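LysR family transcriptional regulator (Vibrio vulnificus, PDB 5FHK) probably acts as a sequence-specific DNA-binding transcription factor that regulates virulence genes, this chain being its regulatory domain without the DNA-binding part. Local coordinates at residues K10-Y15 / T41-A46; D55-V60 / Y181-H186; A70-S75 / P177-M182; H108-W113 / N134-V139. All blocks are in the same frame, centred on the assembly; numbering follows the deposited sequence.

Interaction 1 (K10-Y15 / T41-A46); sequences KISTPY and TTESNA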
loop_
_atom_site.group_PDB
_atom_site.type_symbol
_atom_site.label_atom_id
_atom_site.label_comp_id
_atom_site.label_asym_id
_atom_site.label_seq_id
_atom_site.Cartn_x
_atom_site.Cartn_y
_atom_site.Cartn_z
ATOM N N LYS A 10 -19.612 4.491 -2.897
ATOM C CA LYS A 10 -18.430 5.218 -2.467
ATOM C C LYS A 10 -18.083 4.727 -1.061
ATOM O O LYS A 10 -18.837 4.981 -0.116
ATOM C CB LYS A 10 -18.720 6.724 -2.496
ATOM C CG LYS A 10 -17.497 7.672 -2.593
ATOM C CD LYS A 10 -17.958 9.139 -2.584
ATOM C CE LYS A 10 -16.804 10.128 -2.323
ATOM N NZ LYS A 10 -15.748 10.070 -3.381
ATOM N N ILE A 11 -16.963 4.014 -0.901
ATOM C CA ILE A 11 -16.643 3.465 0.412
ATOM C C ILE A 11 -15.257 3.913 0.848
ATOM O O ILE A 11 -14.368 4.175 0.031
ATOM C CB ILE A 11 -16.755 1.917 0.479
ATOM C CG1 ILE A 11 -15.866 1.214 -0.544
ATOM C CG2 ILE A 11 -18.182 1.468 0.281
ATOM C CD1 ILE A 11 -16.287 -0.296 -0.768
ATOM N N SER A 12 -15.097 4.054 2.159
ATOM C CA SER A 12 -13.806 4.338 2.781
ATOM C C SER A 12 -13.392 3.154 3.643
ATOM O O SER A 12 -14.235 2.570 4.334
ATOM C CB SER A 12 -13.880 5.600 3.636
ATOM O OG SER A 12 -12.616 5.923 4.177
ATOM N N THR A 13 -12.100 2.810 3.610
ATOM C CA THR A 13 -11.522 1.663 4.304
ATOM C C THR A 13 -10.178 2.045 4.920
ATOM O O THR A 13 -9.510 2.960 4.424
ATOM C CB THR A 13 -11.305 0.476 3.351
ATOM O OG1 THR A 13 -10.391 0.878 2.322
ATOM C CG2 THR A 13 -12.631 0.028 2.723
ATOM N N PRO A 14 -9.755 1.359 5.995
ATOM C CA PRO A 14 -8.522 1.748 6.705
ATOM C C PRO A 14 -7.251 1.451 5.916
ATOM O O PRO A 14 -7.148 0.442 5.212
ATOM C CB PRO A 14 -8.567 0.903 7.987
ATOM C CG PRO A 14 -9.455 -0.241 7.662
ATOM C CD PRO A 14 -10.500 0.323 6.733
ATOM N N TYR A 15 -6.254 2.323 6.100
ATOM C CA TYR A 15 -5.126 2.389 5.166
ATOM C C TYR A 15 -4.388 1.048 5.031
ATOM O O TYR A 15 -4.339 0.450 3.942
ATOM C CB TYR A 15 -4.169 3.501 5.582
ATOM C CG TYR A 15 -3.028 3.625 4.611
ATOM C CD1 TYR A 15 -3.250 3.505 3.244
ATOM C CD2 TYR A 15 -1.722 3.798 5.051
ATOM C CE1 TYR A 15 -2.207 3.582 2.337
ATOM C CE2 TYR A 15 -0.679 3.874 4.153
ATOM C CZ TYR A 15 -0.930 3.767 2.797
ATOM O OH TYR A 15 0.103 3.841 1.890
ATOM N N THR A 41 -11.584 4.398 -1.313
ATOM C CA THR A 41 -10.499 5.256 -0.844
ATOM C C THR A 41 -9.941 4.713 0.473
ATOM O O THR A 41 -10.640 4.700 1.492
ATOM C CB THR A 41 -10.984 6.699 -0.697
ATOM O OG1 THR A 41 -11.663 7.104 -1.900
ATOM C CG2 THR A 41 -9.802 7.644 -0.448
ATOM N N THR A 42 -8.685 4.263 0.458
ATOM C CA THR A 42 -8.012 3.900 1.702
ATOM C C THR A 42 -7.774 5.166 2.526
ATOM O O THR A 42 -7.355 6.191 1.991
ATOM C CB THR A 42 -6.682 3.198 1.423
ATOM O OG1 THR A 42 -5.739 4.147 0.921
ATOM C CG2 THR A 42 -6.831 2.105 0.386
ATOM N N GLU A 43 -8.036 5.093 3.833
ATOM C CA GLU A 43 -8.140 6.275 4.686
ATOM C C GLU A 43 -7.381 6.083 5.997
ATOM O O GLU A 43 -7.499 5.034 6.631
ATOM C CB GLU A 43 -9.620 6.571 4.988
ATOM C CG GLU A 43 -9.846 7.763 5.872
ATOM C CD GLU A 43 -9.031 8.945 5.419
ATOM O OE1 GLU A 43 -8.257 9.480 6.248
ATOM O OE2 GLU A 43 -9.169 9.326 4.224
ATOM N N SER A 44 -6.649 7.119 6.431
ATOM C CA SER A 44 -5.845 7.081 7.660
ATOM C C SER A 44 -6.591 7.556 8.909
ATOM O O SER A 44 -6.544 6.890 9.949
ATOM C CB SER A 44 -4.575 7.920 7.491
ATOM O OG SER A 44 -3.665 7.285 6.612
ATOM N N ASN A 45 -7.254 8.714 8.848
ATOM C CA ASN A 45 -7.991 9.259 9.991
ATOM C C ASN A 45 -9.470 9.360 9.614
ATOM O O ASN A 45 -9.888 10.287 8.917
ATOM C CB ASN A 45 -7.423 10.615 10.438
ATOM C CG ASN A 45 -7.215 11.580 9.283
ATOM O OD1 ASN A 45 -6.829 11.182 8.185
ATOM N ND2 ASN A 45 -7.481 12.856 9.526
ATOM N N ALA A 46 -10.258 8.398 10.082
ATOM C CA ALA A 46 -11.676 8.334 9.766
ATOM C C ALA A 46 -12.520 9.239 10.652
ATOM O O ALA A 46 -13.710 9.427 10.364
ATOM C CB ALA A 46 -12.168 6.893 9.885
#
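Three backbone hydrogen bonds zip Ile11-Thr13 to Thr41-Glu43 in parallel register. Thr41 N gives to Ile11 O at 3.1 Å and Thr13 N returns one to Thr41 O, its donor standing above the carbonyl plane. The shortest is Glu43 N to Thr13 O at 2.7 Å, which lies nearly along the C=O axis although it is bent at the hydrogen (138°).

On one face, Ser12 has OG anti to its backbone N, and the small hydroxyl fits against Glu43 CB at 3.2 Å. On the other, Thr13 and Thr42 are branched at CB, as suits extended chain; Thr13 OG1 is hydrogen-bonded to Thr18 OG1. Beyond Pro14, the Tyr15 ring offers its edge to Thr42, CD1 lying 3.5 Å from OG1, while its OH bonds to Tyr15 OH of the second subunit.

Further out, Glu43 bends at chi2 (47°), and its OE1 accepts Asn45 N at 2.9 Å through the anti lone pair, which ties the chain just after the strand back to the Glu43 side chain. Helix 18-32 covers the Thr13 and Thr42 face through Met22 and Thr18. Strand, helix and neighbouring parallel strand make the beta-alpha-beta crossover unit of the periplasmic-binding-protein-like LysR regulatory domain.

Interaction 2 (D55-V60 / Y181-H186); sequences DVIFRV and YMLYNH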
loop_
_atom_site.group_PDB
_atom_site.type_symbol
_atom_site.label_atom_id
_atom_site.label_comp_id
_atom_site.label_asym_id
_atom_site.label_seq_id
_atom_site.Cartn_x
_atom_site.Cartn_y
_atom_site.Cartn_z
ATOM N N ASP A 55 -20.988 6.384 1.164
ATOM C CA ASP A 55 -22.039 5.384 1.271
ATOM C C ASP A 55 -21.778 4.453 2.453
ATOM O O ASP A 55 -22.672 4.200 3.266
ATOM C CB ASP A 55 -22.147 4.625 -0.052
ATOM C CG ASP A 55 -22.704 5.509 -1.179
ATOM O OD1 ASP A 55 -23.762 6.122 -0.953
ATOM O OD2 ASP A 55 -22.096 5.604 -2.278
ATOM N N VAL A 56 -20.557 3.933 2.572
ATOM C CA VAL A 56 -20.191 3.044 3.667
ATOM C C VAL A 56 -18.769 3.363 4.085
ATOM O O VAL A 56 -17.910 3.679 3.259
ATOM C CB VAL A 56 -20.283 1.536 3.313
ATOM C CG1 VAL A 56 -20.152 0.698 4.566
ATOM C CG2 VAL A 56 -21.562 1.221 2.603
ATOM N N ILE A 57 -18.513 3.252 5.381
ATOM C CA ILE A 57 -17.209 3.566 5.939
ATOM C C ILE A 57 -16.808 2.385 6.809
ATOM O O ILE A 57 -17.576 1.968 7.690
ATOM C CB ILE A 57 -17.222 4.895 6.729
ATOM C CG1 ILE A 57 -17.215 6.074 5.745
ATOM C CG2 ILE A 57 -15.983 5.026 7.628
ATOM C CD1 ILE A 57 -17.350 7.497 6.392
ATOM N N PHE A 58 -15.659 1.788 6.491
ATOM C CA PHE A 58 -14.989 0.812 7.344
ATOM C C PHE A 58 -13.834 1.497 8.048
ATOM O O PHE A 58 -13.001 2.145 7.407
ATOM C CB PHE A 58 -14.472 -0.383 6.537
ATOM C CG PHE A 58 -15.548 -1.068 5.749
ATOM C CD1 PHE A 58 -15.978 -0.548 4.542
ATOM C CD2 PHE A 58 -16.156 -2.210 6.229
ATOM C CE1 PHE A 58 -16.988 -1.170 3.813
ATOM C CE2 PHE A 58 -17.167 -2.832 5.498
ATOM C CZ PHE A 58 -17.562 -2.301 4.294
ATOM N N ARG A 59 -13.782 1.359 9.361
ATOM C CA ARG A 59 -12.796 2.098 10.122
ATOM C C ARG A 59 -12.286 1.224 11.247
ATOM O O ARG A 59 -12.948 0.274 11.672
ATOM C CB ARG A 59 -13.382 3.394 10.689
ATOM C CG ARG A 59 -14.318 3.175 11.853
ATOM C CD ARG A 59 -14.702 4.502 12.500
ATOM N NE ARG A 59 -13.543 5.379 12.668
ATOM C CZ ARG A 59 -12.896 5.570 13.816
ATOM N NH1 ARG A 59 -13.291 4.951 14.917
ATOM N NH2 ARG A 59 -11.852 6.385 13.865
ATOM N N VAL A 60 -11.077 1.543 11.689
ATOM C CA VAL A 60 -10.516 0.999 12.913
ATOM C C VAL A 60 -10.966 1.880 14.067
ATOM O O VAL A 60 -10.916 3.114 13.971
ATOM C CB VAL A 60 -8.984 0.937 12.829
ATOM C CG1 VAL A 60 -8.391 0.584 14.182
ATOM C CG2 VAL A 60 -8.549 -0.064 11.770
ATOM N N TYR A 181 -15.010 -1.536 12.250
ATOM C CA TYR A 181 -16.444 -1.366 12.194
ATOM C C TYR A 181 -16.855 -1.091 10.766
ATOM O O TYR A 181 -16.049 -0.661 9.934
ATOM C CB TYR A 181 -16.912 -0.223 13.090
ATOM C CG TYR A 181 -16.758 -0.502 14.558
ATOM C CD1 TYR A 181 -15.536 -0.328 15.181
ATOM C CD2 TYR A 181 -17.837 -0.936 15.324
ATOM C CE1 TYR A 181 -15.387 -0.580 16.512
ATOM C CE2 TYR A 181 -17.693 -1.193 16.673
ATOM C CZ TYR A 181 -16.466 -1.010 17.259
ATOM O OH TYR A 181 -16.285 -1.255 18.605
ATOM N N MET A 182 -18.124 -1.374 10.489
ATOM C CA MET A 182 -18.775 -0.928 9.271
ATOM C C MET A 182 -19.806 0.112 9.684
ATOM O O MET A 182 -20.683 -0.175 10.511
ATOM C CB MET A 182 -19.418 -2.091 8.510
ATOM C CG MET A 182 -20.291 -1.655 7.346
ATOM S SD MET A 182 -20.997 -3.047 6.435
ATOM C CE MET A 182 -21.872 -3.879 7.752
ATOM N N LEU A 183 -19.684 1.315 9.127
ATOM C CA LEU A 183 -20.568 2.437 9.435
ATOM C C LEU A 183 -21.411 2.794 8.222
ATOM O O LEU A 183 -20.931 2.715 7.089
ATOM C CB LEU A 183 -19.768 3.674 9.850
ATOM C CG LEU A 183 -18.574 3.601 10.798
ATOM C CD1 LEU A 183 -18.199 5.045 11.208
ATOM C CD2 LEU A 183 -18.935 2.808 12.029
ATOM N N TYR A 184 -22.665 3.191 8.463
ATOM C CA TYR A 184 -23.523 3.713 7.404
ATOM C C TYR A 184 -24.685 4.504 7.998
ATOM O O TYR A 184 -25.133 4.244 9.122
ATOM C CB TYR A 184 -24.067 2.604 6.492
ATOM C CG TYR A 184 -24.803 1.490 7.203
ATOM C CD1 TYR A 184 -24.104 0.493 7.864
ATOM C CD2 TYR A 184 -26.186 1.409 7.182
ATOM C CE1 TYR A 184 -24.756 -0.551 8.500
ATOM C CE2 TYR A 184 -26.851 0.356 7.826
ATOM C CZ TYR A 184 -26.112 -0.613 8.485
ATOM O OH TYR A 184 -26.712 -1.668 9.132
ATOM N N ASN A 185 -25.170 5.467 7.212
ATOM C CA ASN A 185 -26.238 6.358 7.637
ATOM C C ASN A 185 -27.531 5.586 7.854
ATOM O O ASN A 185 -27.813 4.614 7.159
ATOM C CB ASN A 185 -26.448 7.441 6.582
ATOM C CG ASN A 185 -27.380 8.550 7.053
ATOM O OD1 ASN A 185 -28.594 8.353 7.173
ATOM N ND2 ASN A 185 -26.812 9.729 7.326
ATOM N N HIS A 186 -28.318 6.014 8.835
ATOM C CA HIS A 186 -29.690 5.534 8.917
ATOM C C HIS A 186 -30.659 6.571 8.341
ATOM O O HIS A 186 -31.247 7.367 9.074
ATOM C CB HIS A 186 -30.089 5.194 10.348
ATOM C CG HIS A 186 -31.488 4.676 10.457
ATOM N ND1 HIS A 186 -32.593 5.497 10.369
ATOM C CD2 HIS A 186 -31.965 3.417 10.599
ATOM C CE1 HIS A 186 -33.691 4.769 10.474
ATOM N NE2 HIS A 186 -33.337 3.504 10.616
#
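Four backbone hydrogen bonds, all fairly straight, join strand 56-60 to strand 181-185 in antiparallel register. Ile57 and Leu183 form one hydrogen-bonded pair, in which Leu183 N reaches Ile57 O at 2.6 Å, nearly along the C=O axis, and Ile57 N answers in the carbonyl plane of Leu183. Arg59 and Tyr181 form the next, with Tyr181 N 2.8 Å from Arg59 O. Between them Phe58 and Met182 are a non-hydrogen-bonded pair, where a CA-H...O contact brings Phe58 CA within 3.2 Å of Tyr181 O.

Apolar contacts fill one face. Met182 CG, anti to its backbone N (chi1 171°), touches both Val56 CG1, at 3.6 Å, and Phe58 CE2, at 3.8 Å. The Phe58 and Met182 side chains run alongside each other, and SD stands 4.8 Å from the ring centroid, obliquely, in a Met-aromatic contact. A flexible thioether and a flat ring suit this buried face, which Phe197 and Val201 of helix 192-204 cover.

The other face is mixed. Ile57 and Leu183 meet at their CB atoms, and Arg59 lays CD 3.8 Å from Leu183 CD1. Its aliphatic stem thus serves as packing, while the bend at chi3 (-44°) accompanies a guanidinium whose NH2 makes a salt bridge with Asp47. A late strand inserted antiparallel beside 56-60, which itself runs parallel to 9-14, is characteristic of the mixed sheet of the type 2 periplasmic-binding-protein fold.

Interaction 3 (A70-S75 / P177-M182); sequences ARKIGS and PRDIYM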
loop_
_atom_site.group_PDB
_atom_site.type_symbol
_atom_site.label_atom_id
_atom_site.label_comp_id
_atom_site.label_asym_id
_atom_site.label_seq_id
_atom_site.Cartn_x
_atom_site.Cartn_y
_atom_site.Cartn_z
ATOM N N ALA A 70 -23.332 1.242 13.448
ATOM C CA ALA A 70 -21.969 0.737 13.536
ATOM C C ALA A 70 -22.026 -0.750 13.836
ATOM O O ALA A 70 -22.667 -1.170 14.806
ATOM C CB ALA A 70 -21.178 1.480 14.613
ATOM N N ARG A 71 -21.365 -1.542 12.994
ATOM C CA ARG A 71 -21.314 -2.985 13.151
ATOM C C ARG A 71 -19.862 -3.441 13.200
ATOM O O ARG A 71 -19.077 -3.122 12.303
ATOM C CB ARG A 71 -22.054 -3.677 12.005
ATOM C CG ARG A 71 -22.051 -5.192 12.076
ATOM C CD ARG A 71 -23.096 -5.786 11.105
ATOM N NE ARG A 71 -24.378 -6.056 11.764
ATOM C CZ ARG A 71 -24.829 -7.277 12.029
ATOM N NH1 ARG A 71 -24.118 -8.346 11.679
ATOM N NH2 ARG A 71 -25.996 -7.428 12.636
ATOM N N LYS A 72 -19.519 -4.196 14.232
ATOM C CA LYS A 72 -18.181 -4.763 14.359
ATOM C C LYS A 72 -18.048 -5.934 13.394
ATOM O O LYS A 72 -18.804 -6.906 13.492
ATOM C CB LYS A 72 -17.937 -5.212 15.797
ATOM C CG LYS A 72 -16.582 -5.882 16.013
ATOM C CD LYS A 72 -16.455 -6.527 17.400
ATOM C CE LYS A 72 -15.181 -7.372 17.485
ATOM N NZ LYS A 72 -15.119 -8.313 18.655
ATOM N N ILE A 73 -17.122 -5.838 12.443
ATOM C CA ILE A 73 -16.915 -6.918 11.484
ATOM C C ILE A 73 -15.560 -7.587 11.658
ATOM O O ILE A 73 -15.201 -8.468 10.868
ATOM C CB ILE A 73 -17.109 -6.446 10.031
ATOM C CG1 ILE A 73 -16.075 -5.392 9.641
ATOM C CG2 ILE A 73 -18.533 -5.945 9.805
ATOM C CD1 ILE A 73 -16.055 -5.125 8.143
ATOM N N GLY A 74 -14.817 -7.251 12.691
ATOM C CA GLY A 74 -13.507 -7.861 12.831
ATOM C C GLY A 74 -12.657 -7.117 13.827
ATOM O O GLY A 74 -13.026 -6.057 14.340
ATOM N N SER A 75 -11.495 -7.702 14.100
ATOM C CA SER A 75 -10.578 -7.076 15.026
ATOM C C SER A 75 -9.158 -7.495 14.688
ATOM O O SER A 75 -8.907 -8.533 14.067
ATOM C CB SER A 75 -10.936 -7.405 16.477
ATOM O OG SER A 75 -10.838 -8.786 16.711
ATOM N N PRO A 177 -6.180 -4.726 21.382
ATOM C CA PRO A 177 -6.836 -4.907 20.083
ATOM C C PRO A 177 -7.617 -3.669 19.694
ATOM O O PRO A 177 -8.167 -2.960 20.537
ATOM C CB PRO A 177 -7.774 -6.102 20.311
ATOM C CG PRO A 177 -7.264 -6.762 21.547
ATOM C CD PRO A 177 -6.707 -5.653 22.394
ATOM N N ARG A 178 -7.652 -3.413 18.401
ATOM C CA ARG A 178 -8.528 -2.405 17.840
ATOM C C ARG A 178 -9.543 -3.106 16.946
ATOM O O ARG A 178 -9.210 -4.064 16.238
ATOM C CB ARG A 178 -7.722 -1.334 17.079
ATOM C CG ARG A 178 -6.454 -1.836 16.422
ATOM C CD ARG A 178 -5.402 -0.738 16.081
ATOM N NE ARG A 178 -4.288 -1.365 15.362
ATOM C CZ ARG A 178 -3.867 -1.035 14.136
ATOM N NH1 ARG A 178 -4.402 -0.014 13.465
ATOM N NH2 ARG A 178 -2.870 -1.711 13.588
ATOM N N ASP A 179 -10.790 -2.660 17.012
ATOM C CA ASP A 179 -11.843 -3.294 16.236
ATOM C C ASP A 179 -12.023 -2.589 14.903
ATOM O O ASP A 179 -11.623 -1.439 14.711
ATOM C CB ASP A 179 -13.150 -3.294 17.017
ATOM C CG ASP A 179 -13.086 -4.186 18.232
ATOM O OD1 ASP A 179 -12.218 -5.089 18.251
ATOM O OD2 ASP A 179 -13.901 -3.987 19.158
ATOM N N ILE A 180 -12.616 -3.307 13.961
ATOM C CA ILE A 180 -12.966 -2.739 12.677
ATOM C C ILE A 180 -14.483 -2.691 12.600
ATOM O O ILE A 180 -15.165 -3.682 12.879
ATOM C CB ILE A 180 -12.353 -3.534 11.515
ATOM C CG1 ILE A 180 -10.814 -3.432 11.549
ATOM C CG2 ILE A 180 -12.839 -2.976 10.209
ATOM C CD1 ILE A 180 -10.157 -4.444 12.443
ATOM N N TYR A 181 -15.010 -1.536 12.250
ATOM C CA TYR A 181 -16.444 -1.366 12.194
ATOM C C TYR A 181 -16.855 -1.091 10.766
ATOM O O TYR A 181 -16.049 -0.661 9.934
ATOM C CB TYR A 181 -16.912 -0.223 13.090
ATOM C CG TYR A 181 -16.758 -0.502 14.558
ATOM C CD1 TYR A 181 -15.536 -0.328 15.181
ATOM C CD2 TYR A 181 -17.837 -0.936 15.324
ATOM C CE1 TYR A 181 -15.387 -0.580 16.512
ATOM C CE2 TYR A 181 -17.693 -1.193 16.673
ATOM C CZ TYR A 181 -16.466 -1.010 17.259
ATOM O OH TYR A 181 -16.285 -1.255 18.605
ATOM N N MET A 182 -18.124 -1.374 10.489
ATOM C CA MET A 182 -18.775 -0.928 9.271
ATOM C C MET A 182 -19.806 0.112 9.684
ATOM O O MET A 182 -20.683 -0.175 10.511
ATOM C CB MET A 182 -19.418 -2.091 8.510
ATOM C CG MET A 182 -20.291 -1.655 7.346
ATOM S SD MET A 182 -20.997 -3.047 6.435
ATOM C CE MET A 182 -21.872 -3.879 7.752
#
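Tyr181 leans against the neighbouring strand, its ring passing obliquely by the Arg71-Lys72 peptide so that CD2 is 3.8 Å from Lys72 N. Ala70 CB and Lys72 CB also touch the ring, at CD2 and CE2; a methyl and the first methylene of a lysine fit against so broad a group. Lys72 is extended beyond CG and crosses Asp179 obliquely, with CE 3.8 Å from OD1. The charges are near one another, yet NZ stops 4.4 Å from OD1, beyond a salt bridge, so any attraction is probably modest on this exposed face. Asp179 OD1 is also approached by Ser75 CB at 3.2 Å.

On the opposite face Ile73 crosses both Ile180 and Met182 at about a right angle, CG1 meeting Ile180 CG2 at 4.1 Å. Met182 extends beside Arg71 in the same direction, its CE resting on the arginine's CD. Ile180 CD1 reaches across to Ser75 CA at 3.7 Å, and Met21 and Met22 of helix 18-32 cover the two isoleucines.

The backbone bonds begin regularly, Arg71 and Met182 pairing in both directions. Ile180 then uses two successive residues: its O accepts Ile73 N, whereas its N gives to Gly74 O at 2.8 Å, a straight bond (173°) whose donor stands above the Gly74 carbonyl plane. Gly74, at phi 165°, suits the spot because a CB there would press on the preceding carbonyl oxygen. Two residues facing one define a classic beta bulge, here in the long strand 68-82 of the LysR regulatory domain's mixed sheet.

Interaction 4 (H108-W113 / N134-V139); sequences HPLLKW and NALNVV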
loop_
_atom_site.group_PDB
_atom_site.type_symbol
_atom_site.label_atom_id
_atom_site.label_comp_id
_atom_site.label_asym_id
_atom_site.label_seq_id
_atom_site.Cartn_x
_atom_site.Cartn_y
_atom_site.Cartn_z
ATOM N N HIS A 108 3.336 4.107 10.429
ATOM C CA HIS A 108 2.052 4.691 10.807
ATOM C C HIS A 108 0.939 3.668 10.603
ATOM O O HIS A 108 0.979 2.897 9.636
ATOM C CB HIS A 108 1.739 5.932 9.964
ATOM C CG HIS A 108 2.415 7.189 10.423
ATOM N ND1 HIS A 108 3.401 7.813 9.686
ATOM C CD2 HIS A 108 2.211 7.968 11.515
ATOM C CE1 HIS A 108 3.793 8.909 10.314
ATOM N NE2 HIS A 108 3.088 9.025 11.427
ATOM N N PRO A 109 -0.097 3.659 11.463
ATOM C CA PRO A 109 -0.351 4.537 12.613
ATOM C C PRO A 109 0.207 3.966 13.919
ATOM O O PRO A 109 -0.364 4.196 14.987
ATOM C CB PRO A 109 -1.881 4.582 12.664
ATOM C CG PRO A 109 -2.277 3.160 12.286
ATOM C CD PRO A 109 -1.193 2.685 11.287
ATOM N N LEU A 110 1.290 3.194 13.809
ATOM C CA LEU A 110 1.979 2.565 14.926
ATOM C C LEU A 110 3.386 3.136 15.082
ATOM O O LEU A 110 4.366 2.399 15.244
ATOM C CB LEU A 110 2.028 1.049 14.746
ATOM C CG LEU A 110 0.707 0.311 14.492
ATOM C CD1 LEU A 110 0.953 -1.200 14.416
ATOM C CD2 LEU A 110 -0.338 0.637 15.586
ATOM N N LEU A 111 3.509 4.464 14.979
ATOM C CA LEU A 111 4.755 5.120 15.360
ATOM C C LEU A 111 4.937 5.143 16.870
ATOM O O LEU A 111 6.071 5.281 17.349
ATOM C CB LEU A 111 4.801 6.549 14.821
ATOM C CG LEU A 111 5.072 6.743 13.324
ATOM C CD1 LEU A 111 5.770 8.104 13.068
ATOM C CD2 LEU A 111 5.880 5.586 12.757
ATOM N N LYS A 112 3.848 5.014 17.618
ATOM C CA LYS A 112 3.867 4.932 19.073
ATOM C C LYS A 112 3.517 3.503 19.462
ATOM O O LYS A 112 2.507 2.960 18.997
ATOM C CB LYS A 112 2.876 5.929 19.680
ATOM C CG LYS A 112 2.872 6.026 21.214
ATOM C CD LYS A 112 1.827 7.046 21.659
ATOM C CE LYS A 112 0.784 6.416 22.568
ATOM N NZ LYS A 112 0.076 5.293 21.854
ATOM N N TRP A 113 4.366 2.878 20.266
ATOM C CA TRP A 113 4.161 1.490 20.669
ATOM C C TRP A 113 3.688 1.502 22.117
ATOM O O TRP A 113 4.471 1.788 23.026
ATOM C CB TRP A 113 5.435 0.657 20.534
ATOM C CG TRP A 113 5.954 0.441 19.162
ATOM C CD1 TRP A 113 5.470 0.966 17.987
ATOM C CD2 TRP A 113 7.082 -0.362 18.807
ATOM N NE1 TRP A 113 6.231 0.537 16.934
ATOM C CE2 TRP A 113 7.217 -0.293 17.408
ATOM C CE3 TRP A 113 7.981 -1.155 19.542
ATOM C CZ2 TRP A 113 8.222 -0.977 16.722
ATOM C CZ3 TRP A 113 8.990 -1.831 18.855
ATOM C CH2 TRP A 113 9.107 -1.726 17.462
ATOM N N ASN A 134 5.404 5.965 6.641
ATOM C CA ASN A 134 3.969 6.201 6.763
ATOM C C ASN A 134 3.114 5.029 6.263
ATOM O O ASN A 134 1.886 5.167 6.204
ATOM C CB ASN A 134 3.576 7.488 6.029
ATOM C CG ASN A 134 3.969 7.479 4.561
ATOM O OD1 ASN A 134 4.854 6.723 4.133
ATOM N ND2 ASN A 134 3.324 8.342 3.782
ATOM N N ALA A 135 3.718 3.895 5.900
ATOM C CA ALA A 135 2.978 2.699 5.497
ATOM C C ALA A 135 3.615 1.471 6.139
ATOM O O ALA A 135 4.838 1.405 6.277
ATOM C CB ALA A 135 2.949 2.525 3.964
ATOM N N LEU A 136 2.794 0.474 6.489
ATOM C CA LEU A 136 3.309 -0.690 7.216
ATOM C C LEU A 136 3.851 -1.776 6.303
ATOM O O LEU A 136 4.706 -2.564 6.736
ATOM C CB LEU A 136 2.224 -1.297 8.119
ATOM C CG LEU A 136 2.087 -0.581 9.479
ATOM C CD1 LEU A 136 0.890 -1.112 10.273
ATOM C CD2 LEU A 136 3.357 -0.682 10.307
ATOM N N ASN A 137 3.389 -1.834 5.050
ATOM C CA ASN A 137 3.913 -2.842 4.140
ATOM C C ASN A 137 5.424 -2.686 3.947
ATOM O O ASN A 137 6.159 -3.676 4.014
ATOM C CB ASN A 137 3.158 -2.809 2.802
ATOM C CG ASN A 137 3.328 -1.491 2.040
ATOM O OD1 ASN A 137 3.646 -0.442 2.616
ATOM N ND2 ASN A 137 3.103 -1.546 0.728
ATOM N N VAL A 138 5.923 -1.455 3.750
ATOM C CA VAL A 138 7.371 -1.326 3.545
ATOM C C VAL A 138 8.140 -1.584 4.837
ATOM O O VAL A 138 9.296 -2.005 4.798
ATOM C CB VAL A 138 7.739 0.045 2.956
ATOM C CG1 VAL A 138 7.093 0.223 1.579
ATOM C CG2 VAL A 138 7.340 1.136 3.892
ATOM N N VAL A 139 7.534 -1.304 5.991
ATOM C CA VAL A 139 8.145 -1.637 7.275
ATOM C C VAL A 139 8.331 -3.151 7.405
ATOM O O VAL A 139 9.371 -3.631 7.864
ATOM C CB VAL A 139 7.285 -1.064 8.420
ATOM C CG1 VAL A 139 7.840 -1.474 9.760
ATOM C CG2 VAL A 139 7.232 0.484 8.322
#
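No backbone hydrogen bond joins the two segments, which come closest where the CA atoms of His108 and Asn134 lie 4.7 Å apart, and a cis peptide bond precedes Pro109 in the 108-113 loop.

His108 carries the polar-looking half of the contact, yet it meets carbon. With CG anti to the carbonyl carbon (chi1 -81°), the imidazole turns its edge to Asn134, ND1 lying 3.4 Å from CA in the ring plane and 3.7 Å from CB. Leu111 CG sits 3.5 Å above one ring face, offset toward the rim, so Leu111 of its own loop covers part of a face while Asn134 meets the edge. The ring and the Asn134 amide stand 78° apart; that amide is directed elsewhere, its OD1 accepting a hydrogen bond from Thr42 N of the second subunit.

The other half is apolar. Leu136, just before Asn137 of the helix, sets CG 3.7 Å from His108 O and crosses Leu110 at about a right angle, with the two CD1 atoms 4.1 Å apart. Branched leucine tips suit this buried place, and Pro109 CD adds a looser touch at 4.4 Å. Pro153 and Met156 also pack on Leu136.

Asn16 bridges the two segments with its amide, giving ND2 to His108 O and taking Leu136 N on OD1, so these two backbone atoms have partners. The chemistry is therefore van der Waals contact between segments, with directional bonding supplied by a third loop and, at Asn134, by the dimer partner.

Interactions 1, 2 and 3 lie on one mixed sheet: strand 9-14 runs beside 56-60, which pairs with 178-185, which in turn meets 68-82. Interactions 1 and 2 have centres 10 Å apart and are joined by a probable hydrogen bond, Ser12 O to Phe58 N at 2.7 Å. Interactions 2 and 3 share Tyr181 and Met182, and Phe58 CD2 packs on Ile73 CD1 at 3.5 Å. Interaction 4 lies across the chain's centre from interactions 2 and 3, about 23 Å and 20 Å away between centres, but Arg178 reaches Leu110 and Pro109. Tyr15 packs on Asn134, linking interactions 1 and 4, both of which touch the second subunit.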